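Minor fimbrium anchoring subunit Mfa2 (Porphyromonas gingivalis, PDB 5NFI) anchors the minor (Mfa1) fimbriae in the outer membrane through its interaction with Mfa1 and regulates the length of these adhesive filaments. Local coordinates at residues 2-6 and 120-125; 102-107 and 180-185; 162-167 and 209-213. All blocks are in the same frame, centred on the assembly; numbering follows the deposited sequence.

Interaction 1 of 3, residues 2-6 and 120-125; sequences PRGVY and VELKNM
Arg3 and Leu122 meet from opposite directions, Arg3 CB 3.6 Å from Leu122 CD1, while the arginine's guanidinium is enclosed between two apolar groups. Leu122 CD2 sits over one face, displaced toward the rim, and the selenomethionine Met125 lies over the opposite face, with CG above the centre and SE 3.9 Å from Arg3 NE. Bends at chi2 (-148°) and chi3 (64°) fold the arginine chain so that the flat group slips between these two. Its edge is used for polar bonding: Arg3 NH1 donates to the backbone O of Lys123 at 2.6 Å, with an N-H...O angle of 170°, and the oxygen lies in the guanidinium plane. A weak bond from NH2 to Gln131 O and a long, weak ion pair of NH1 with Asp63 add to this. Arginine suits the place because its planar faces tolerate hydrocarbon while its rim can satisfy carbonyls in a buried setting.

Further along, Val5 and Val120 meet tip to tip, CG2 to CG2 at 3.9 Å; their short branched ends are enough to touch midway between strands 3-6 and 120-122, whose axes are 8.2 Å apart. Side chains rather than backbone bonds therefore join these nearly antiparallel segments. Ile133 and Thr135 touch both valines from strand 133-151, which pairs parallel with 3-10 and antiparallel with 113-122, an arrangement of the beta-rich fimbrillin-superfamily fold near one end of the molecule.

Interaction 2 of 3, residues 102-107 and 180-185; sequences KWATNI and DSTYYP
Lys102 O accepts the backbone N-H of Tyr183 at 2.7 Å, the shortest polar bond between 102-107 and 180-185. Ala104 N returns a bond to Tyr183 O at 2.8 Å. Together they form a single beta bridge between Trp103 and Tyr183, a brief meeting of two strands.

Trp103 then folds back over its bridge partner. Its CG stands anti to the carbonyl carbon (chi1 -73°), and the six-membered ring comes to lie against Tyr183 CB, which sits 3.6 Å from the ring centroid and 16° off the normal: a CH-pi contact over the face. The planes of the two aromatic rings are inclined at 44°, so the close contact of the indole is with CB and not ring to ring. Tryptophan offers a broad flat surface here at an exposed margin. Lys102 CE comes beside Tyr183 CE1, 4.1 Å away, so that the lysine's methylenes also help to flank the tyrosine.

Ala104 is small enough to be pressed inward, its CB 3.5 Å from Thr182 CG2 and 3.7 Å from Tyr184 CD2. Tyr184 and Thr182 keep their polar ends occupied by neighbours: Tyr184 OH bonds Asn167 OD1, and Thr182 OG1 bonds Gln99. Pro185 closes the far end, packing its CG against Ala104 O and Asn106 CA; its ring carries no N-H, so backbone pairing through this nitrogen cannot continue. Leu97 of strand 93-100 touches both Ala104 and Tyr184. The arrangement is an isolated beta bridge, linking the short strand 103-104 to the start of strand 182-190 and thus joining two sheets of the fold.

Interaction 3 of 3, residues 162-167 and 209-213; sequences KLASSN and HENTL
Strands 162-165 and 211-213 run antiparallel, 172° between their directions and 4.7 Å between their axes. Ala164 and Thr212 are the hydrogen-bonded pair: Ala164 N reaches Thr212 O at 2.9 Å, and Thr212 N returns to Ala164 O at 2.8 Å. The small methyl of Ala164 lies on the same face as Thr212, and Glu210 OE1 comes to 3.7 Å from Ala164 CB. On the other face Leu163 and Leu213 cross with CD1 atoms 4.2 Å apart, branched side chains suited to a buried layer. These are neighbouring strands in the beta-sheet framework of this transthyretin-clan protein, strand 182-190 flanking 159-165 on its other edge. At the next non-hydrogen-bonded pair, on the leucine face, Ser165 OG, set anti to the backbone N (chi1 179°), gives a 2.8 Å bond to Asn211 OD1, approaching from above the carbonyl plane. Asn211 ND2 in turn bonds Glu206 O, so both ends of the amide are held. Ser166, centre of an inverse gamma turn, still donates its N-H to Glu210 O at 3.2 Å. Its own carbonyl O then lies over one face of the His209 imidazole, offset toward the rim, where the histidine ring lies against the turn.

In the fold
Interactions 2 and 3 are neighbours, their centres 9 Å apart, while interaction 1 lies on the opposite side of the chain's centre, its own centre about 41 and 42 Å from theirs. Strand 159-165 lies between 182-190 and 211-217; interaction 3 spans its pairing with 211-217, and interaction 2 connects the small sheet containing 93-100 and 103-104 to 182-190. Along the chain, interaction 1 closes before interaction 3 opens, but the segments of interaction 2 alternate with those of each of the others. Strand 103-104 is followed directly by 113-122, so the chain passes from the site of interaction 2 to that of interaction 1, and long-range contacts lie on both sides of the elongated anchor's centre.

Interaction 1 of 3, residues 2-6 and 120-125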
# COMPACT_ATOMS: atom_id res chain seq x y z
N PRO A 2 -1.10 3.75 -36.62
CA PRO A 2 -1.28 3.45 -35.19
C PRO A 2 0.01 3.61 -34.38
O PRO A 2 1.10 3.35 -34.90
CB PRO A 2 -1.74 2.00 -35.20
CG PRO A 2 -0.99 1.41 -36.36
CD PRO A 2 -0.85 2.53 -37.40
N ARG A 3 -0.11 4.04 -33.12
CA ARG A 3 1.05 4.26 -32.26
C ARG A 3 0.82 3.85 -30.79
O ARG A 3 -0.32 3.73 -30.33
CB ARG A 3 1.48 5.73 -32.32
CG ARG A 3 1.58 6.33 -33.72
CD ARG A 3 2.65 7.39 -33.76
NE ARG A 3 3.96 6.80 -33.49
CZ ARG A 3 5.08 7.50 -33.42
NH1 ARG A 3 5.03 8.81 -33.58
NH2 ARG A 3 6.23 6.90 -33.18
N GLY A 4 1.91 3.67 -30.06
CA GLY A 4 1.82 3.25 -28.67
C GLY A 4 3.14 2.90 -28.04
O GLY A 4 4.17 2.86 -28.70
N VAL A 5 3.09 2.66 -26.73
CA VAL A 5 4.26 2.29 -25.93
C VAL A 5 4.16 0.84 -25.51
O VAL A 5 3.16 0.45 -24.92
CB VAL A 5 4.39 3.14 -24.64
CG1 VAL A 5 5.70 2.84 -23.94
CG2 VAL A 5 4.27 4.62 -24.94
N TYR A 6 5.18 0.03 -25.77
CA TYR A 6 5.20 -1.28 -25.15
C TYR A 6 5.83 -1.15 -23.77
O TYR A 6 6.86 -0.51 -23.61
CB TYR A 6 5.96 -2.30 -26.00
CG TYR A 6 5.24 -2.70 -27.26
CD1 TYR A 6 4.18 -3.60 -27.22
CD2 TYR A 6 5.64 -2.20 -28.50
CE1 TYR A 6 3.52 -3.97 -28.39
CE2 TYR A 6 4.99 -2.57 -29.64
CZ TYR A 6 3.93 -3.45 -29.59
OH TYR A 6 3.29 -3.81 -30.76
N VAL A 120 8.40 8.82 -21.38
CA VAL A 120 8.72 8.32 -22.71
C VAL A 120 8.23 9.32 -23.73
O VAL A 120 7.55 10.29 -23.37
CB VAL A 120 8.08 6.95 -22.97
CG1 VAL A 120 8.62 5.93 -21.98
CG2 VAL A 120 6.57 7.03 -22.89
N GLU A 121 8.55 9.08 -25.00
CA GLU A 121 8.31 10.07 -26.03
C GLU A 121 7.99 9.48 -27.40
O GLU A 121 8.85 8.84 -28.02
CB GLU A 121 9.52 10.98 -26.13
CG GLU A 121 9.45 12.06 -27.17
CD GLU A 121 10.72 12.86 -27.17
OE1 GLU A 121 11.51 12.64 -26.22
OE2 GLU A 121 10.94 13.67 -28.10
N LEU A 122 6.75 9.67 -27.86
CA LEU A 122 6.40 9.43 -29.26
C LEU A 122 6.94 10.55 -30.13
O LEU A 122 6.57 11.72 -29.94
CB LEU A 122 4.89 9.35 -29.46
CG LEU A 122 4.18 8.02 -29.29
CD1 LEU A 122 2.85 8.08 -30.03
CD2 LEU A 122 5.05 6.88 -29.77
N LYS A 123 7.81 10.21 -31.08
CA LYS A 123 8.44 11.24 -31.89
C LYS A 123 7.79 11.28 -33.27
O LYS A 123 7.13 10.32 -33.68
CB LYS A 123 9.94 10.99 -31.99
CG LYS A 123 10.73 11.29 -30.72
CD LYS A 123 11.90 10.33 -30.57
CE LYS A 123 13.09 10.95 -29.84
NZ LYS A 123 14.28 10.06 -29.97
N ASN A 124 7.95 12.39 -33.99
CA ASN A 124 7.28 12.55 -35.28
C ASN A 124 7.72 11.49 -36.27
O ASN A 124 8.85 11.50 -36.77
CB ASN A 124 7.53 13.94 -35.86
CG ASN A 124 6.69 14.20 -37.11
OD1 ASN A 124 5.94 13.34 -37.56
ND2 ASN A 124 6.82 15.40 -37.67
N MSE A 125 6.80 10.57 -36.54
CA MSE A 125 7.07 9.44 -37.42
C MSE A 125 7.39 9.91 -38.83
O MSE A 125 8.06 9.21 -39.58
CB MSE A 125 5.88 8.49 -37.43
CG MSE A 125 6.25 7.04 -37.26
SE MSE A 125 4.62 5.99 -37.20
CE MSE A 125 5.38 4.23 -36.90

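Interaction 2 of 3, residues 102-107 and 180-185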
# COMPACT_ATOMS: atom_id res chain seq x y z
N LYS A 102 -15.95 3.73 9.25
CA LYS A 102 -14.51 3.93 9.13
C LYS A 102 -13.77 2.60 9.11
O LYS A 102 -12.56 2.56 9.31
CB LYS A 102 -13.96 4.80 10.27
CG LYS A 102 -14.48 6.22 10.17
CD LYS A 102 -13.63 7.27 10.90
CE LYS A 102 -12.16 6.96 11.00
NZ LYS A 102 -11.43 8.22 11.35
N TRP A 103 -14.51 1.52 8.88
CA TRP A 103 -13.89 0.21 8.81
C TRP A 103 -13.68 -0.23 7.36
O TRP A 103 -14.62 -0.29 6.57
CB TRP A 103 -14.74 -0.82 9.57
CG TRP A 103 -14.65 -0.68 11.09
CD1 TRP A 103 -15.53 -0.02 11.91
CD2 TRP A 103 -13.61 -1.17 11.94
NE1 TRP A 103 -15.10 -0.09 13.21
CE2 TRP A 103 -13.93 -0.79 13.27
CE3 TRP A 103 -12.44 -1.91 11.72
CZ2 TRP A 103 -13.13 -1.11 14.36
CZ3 TRP A 103 -11.64 -2.23 12.80
CH2 TRP A 103 -11.99 -1.84 14.12
N ALA A 104 -12.44 -0.52 7.03
CA ALA A 104 -12.08 -1.03 5.73
C ALA A 104 -12.70 -2.40 5.45
O ALA A 104 -12.84 -3.21 6.37
CB ALA A 104 -10.56 -1.12 5.62
N THR A 105 -13.03 -2.67 4.18
CA THR A 105 -13.35 -4.03 3.76
C THR A 105 -12.13 -4.89 4.02
O THR A 105 -10.99 -4.42 3.92
CB THR A 105 -13.76 -4.12 2.28
OG1 THR A 105 -14.12 -5.47 1.95
CG2 THR A 105 -12.63 -3.69 1.40
N ASN A 106 -12.34 -6.15 4.37
CA ASN A 106 -11.20 -7.00 4.67
C ASN A 106 -10.41 -7.36 3.43
O ASN A 106 -10.94 -8.03 2.54
CB ASN A 106 -11.66 -8.28 5.35
CG ASN A 106 -10.53 -9.24 5.58
OD1 ASN A 106 -9.38 -8.85 5.75
ND2 ASN A 106 -10.85 -10.52 5.57
N ILE A 107 -9.15 -6.94 3.37
CA ILE A 107 -8.36 -7.18 2.18
C ILE A 107 -7.20 -8.15 2.40
O ILE A 107 -6.25 -8.19 1.61
CB ILE A 107 -7.80 -5.86 1.58
CG1 ILE A 107 -6.76 -5.22 2.50
CG2 ILE A 107 -8.95 -4.91 1.16
CD1 ILE A 107 -6.24 -3.92 2.01
N ASP A 180 -9.99 10.77 5.63
CA ASP A 180 -10.14 10.37 7.02
C ASP A 180 -9.42 9.06 7.24
O ASP A 180 -9.21 8.30 6.30
CB ASP A 180 -11.60 10.20 7.40
CG ASP A 180 -12.31 11.51 7.53
OD1 ASP A 180 -11.62 12.55 7.39
OD2 ASP A 180 -13.53 11.50 7.79
N SER A 181 -9.07 8.78 8.48
CA SER A 181 -8.39 7.55 8.79
C SER A 181 -9.30 6.38 8.54
O SER A 181 -10.50 6.53 8.48
CB SER A 181 -7.89 7.54 10.24
OG SER A 181 -6.55 8.01 10.30
N THR A 182 -8.71 5.21 8.40
CA THR A 182 -9.44 4.00 8.10
C THR A 182 -9.00 2.92 9.06
O THR A 182 -7.80 2.66 9.22
CB THR A 182 -9.18 3.51 6.65
OG1 THR A 182 -9.57 4.53 5.72
CG2 THR A 182 -9.96 2.26 6.37
N TYR A 183 -9.95 2.29 9.72
CA TYR A 183 -9.60 1.19 10.59
C TYR A 183 -9.53 -0.09 9.77
O TYR A 183 -10.38 -0.32 8.92
CB TYR A 183 -10.60 1.08 11.74
CG TYR A 183 -10.32 2.10 12.81
CD1 TYR A 183 -10.83 3.39 12.73
CD2 TYR A 183 -9.50 1.79 13.89
CE1 TYR A 183 -10.55 4.33 13.71
CE2 TYR A 183 -9.21 2.72 14.88
CZ TYR A 183 -9.74 3.99 14.78
OH TYR A 183 -9.44 4.92 15.76
N TYR A 184 -8.51 -0.90 10.01
CA TYR A 184 -8.39 -2.18 9.31
C TYR A 184 -8.75 -3.38 10.19
O TYR A 184 -8.35 -3.46 11.36
CB TYR A 184 -6.98 -2.35 8.75
CG TYR A 184 -6.73 -1.42 7.59
CD1 TYR A 184 -6.27 -0.13 7.80
CD2 TYR A 184 -6.98 -1.83 6.29
CE1 TYR A 184 -6.06 0.72 6.75
CE2 TYR A 184 -6.77 -0.99 5.23
CZ TYR A 184 -6.30 0.29 5.46
OH TYR A 184 -6.10 1.14 4.41
N PRO A 185 -9.51 -4.34 9.61
CA PRO A 185 -10.10 -5.49 10.29
C PRO A 185 -9.05 -6.39 10.92
O PRO A 185 -8.37 -7.13 10.21
CB PRO A 185 -10.84 -6.22 9.18
CG PRO A 185 -10.97 -5.24 8.08
CD PRO A 185 -9.77 -4.38 8.17

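Interaction 3 of 3, residues 162-167 and 209-213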
# COMPACT_ATOMS: atom_id res chain seq x y z
N LYS A 162 -5.94 -2.35 17.28
CA LYS A 162 -6.50 -1.58 16.20
C LYS A 162 -5.41 -0.89 15.41
O LYS A 162 -4.41 -0.45 15.98
CB LYS A 162 -7.49 -0.55 16.71
CG LYS A 162 -8.71 -1.13 17.33
CD LYS A 162 -9.71 -0.05 17.62
CE LYS A 162 -10.67 -0.47 18.72
NZ LYS A 162 -11.80 0.51 18.88
N LEU A 163 -5.64 -0.79 14.11
CA LEU A 163 -4.72 -0.14 13.20
C LEU A 163 -5.48 0.85 12.32
O LEU A 163 -6.26 0.45 11.43
CB LEU A 163 -4.00 -1.17 12.34
CG LEU A 163 -2.97 -0.68 11.33
CD1 LEU A 163 -1.73 -0.12 12.03
CD2 LEU A 163 -2.60 -1.82 10.42
N ALA A 164 -5.27 2.13 12.58
CA ALA A 164 -5.89 3.19 11.80
C ALA A 164 -4.88 3.84 10.86
O ALA A 164 -3.73 4.07 11.22
CB ALA A 164 -6.50 4.23 12.71
N SER A 165 -5.32 4.16 9.65
CA SER A 165 -4.43 4.86 8.75
C SER A 165 -5.21 5.60 7.68
O SER A 165 -6.17 5.07 7.14
CB SER A 165 -3.46 3.88 8.11
OG SER A 165 -2.61 4.55 7.20
N SER A 166 -4.81 6.83 7.39
CA SER A 166 -5.39 7.56 6.27
C SER A 166 -4.73 7.15 4.97
O SER A 166 -4.14 7.99 4.28
CB SER A 166 -5.25 9.07 6.47
OG SER A 166 -6.00 9.48 7.60
N ASN A 167 -4.80 5.87 4.64
CA ASN A 167 -4.14 5.35 3.45
C ASN A 167 -5.05 4.51 2.52
O ASN A 167 -4.59 3.55 1.90
CB ASN A 167 -2.93 4.51 3.87
CG ASN A 167 -3.32 3.26 4.64
OD1 ASN A 167 -4.42 3.18 5.16
ND2 ASN A 167 -2.44 2.28 4.69
N HIS A 209 0.71 11.38 7.40
CA HIS A 209 -0.69 11.25 7.80
C HIS A 209 -0.76 10.19 8.88
O HIS A 209 0.24 9.56 9.21
CB HIS A 209 -1.57 10.87 6.61
CG HIS A 209 -1.00 9.76 5.79
ND1 HIS A 209 -0.33 9.98 4.61
CD2 HIS A 209 -0.95 8.42 6.01
CE1 HIS A 209 0.09 8.82 4.13
NE2 HIS A 209 -0.27 7.86 4.96
N GLU A 210 -1.96 9.98 9.42
CA GLU A 210 -2.10 9.13 10.59
C GLU A 210 -1.78 7.69 10.28
O GLU A 210 -2.21 7.15 9.26
CB GLU A 210 -3.52 9.24 11.14
CG GLU A 210 -3.77 8.42 12.39
CD GLU A 210 -5.11 8.73 13.00
OE1 GLU A 210 -5.78 7.80 13.52
OE2 GLU A 210 -5.52 9.91 12.93
N ASN A 211 -0.99 7.06 11.15
CA ASN A 211 -0.73 5.64 11.05
C ASN A 211 -0.69 5.08 12.46
O ASN A 211 0.36 4.69 12.94
CB ASN A 211 0.58 5.35 10.32
CG ASN A 211 0.56 5.80 8.86
OD1 ASN A 211 0.05 5.09 7.99
ND2 ASN A 211 1.12 6.97 8.59
N THR A 212 -1.85 5.05 13.10
CA THR A 212 -1.98 4.79 14.52
C THR A 212 -2.20 3.33 14.86
O THR A 212 -3.23 2.75 14.53
CB THR A 212 -3.13 5.61 15.10
OG1 THR A 212 -2.84 7.00 14.93
CG2 THR A 212 -3.29 5.30 16.58
N LEU A 213 -1.23 2.74 15.54
CA LEU A 213 -1.38 1.42 16.15
C LEU A 213 -1.87 1.66 17.57
O LEU A 213 -1.36 2.56 18.25
CB LEU A 213 -0.07 0.64 16.14
CG LEU A 213 -0.14 -0.76 16.74
CD1 LEU A 213 -1.02 -1.64 15.88
CD2 LEU A 213 1.26 -1.35 16.91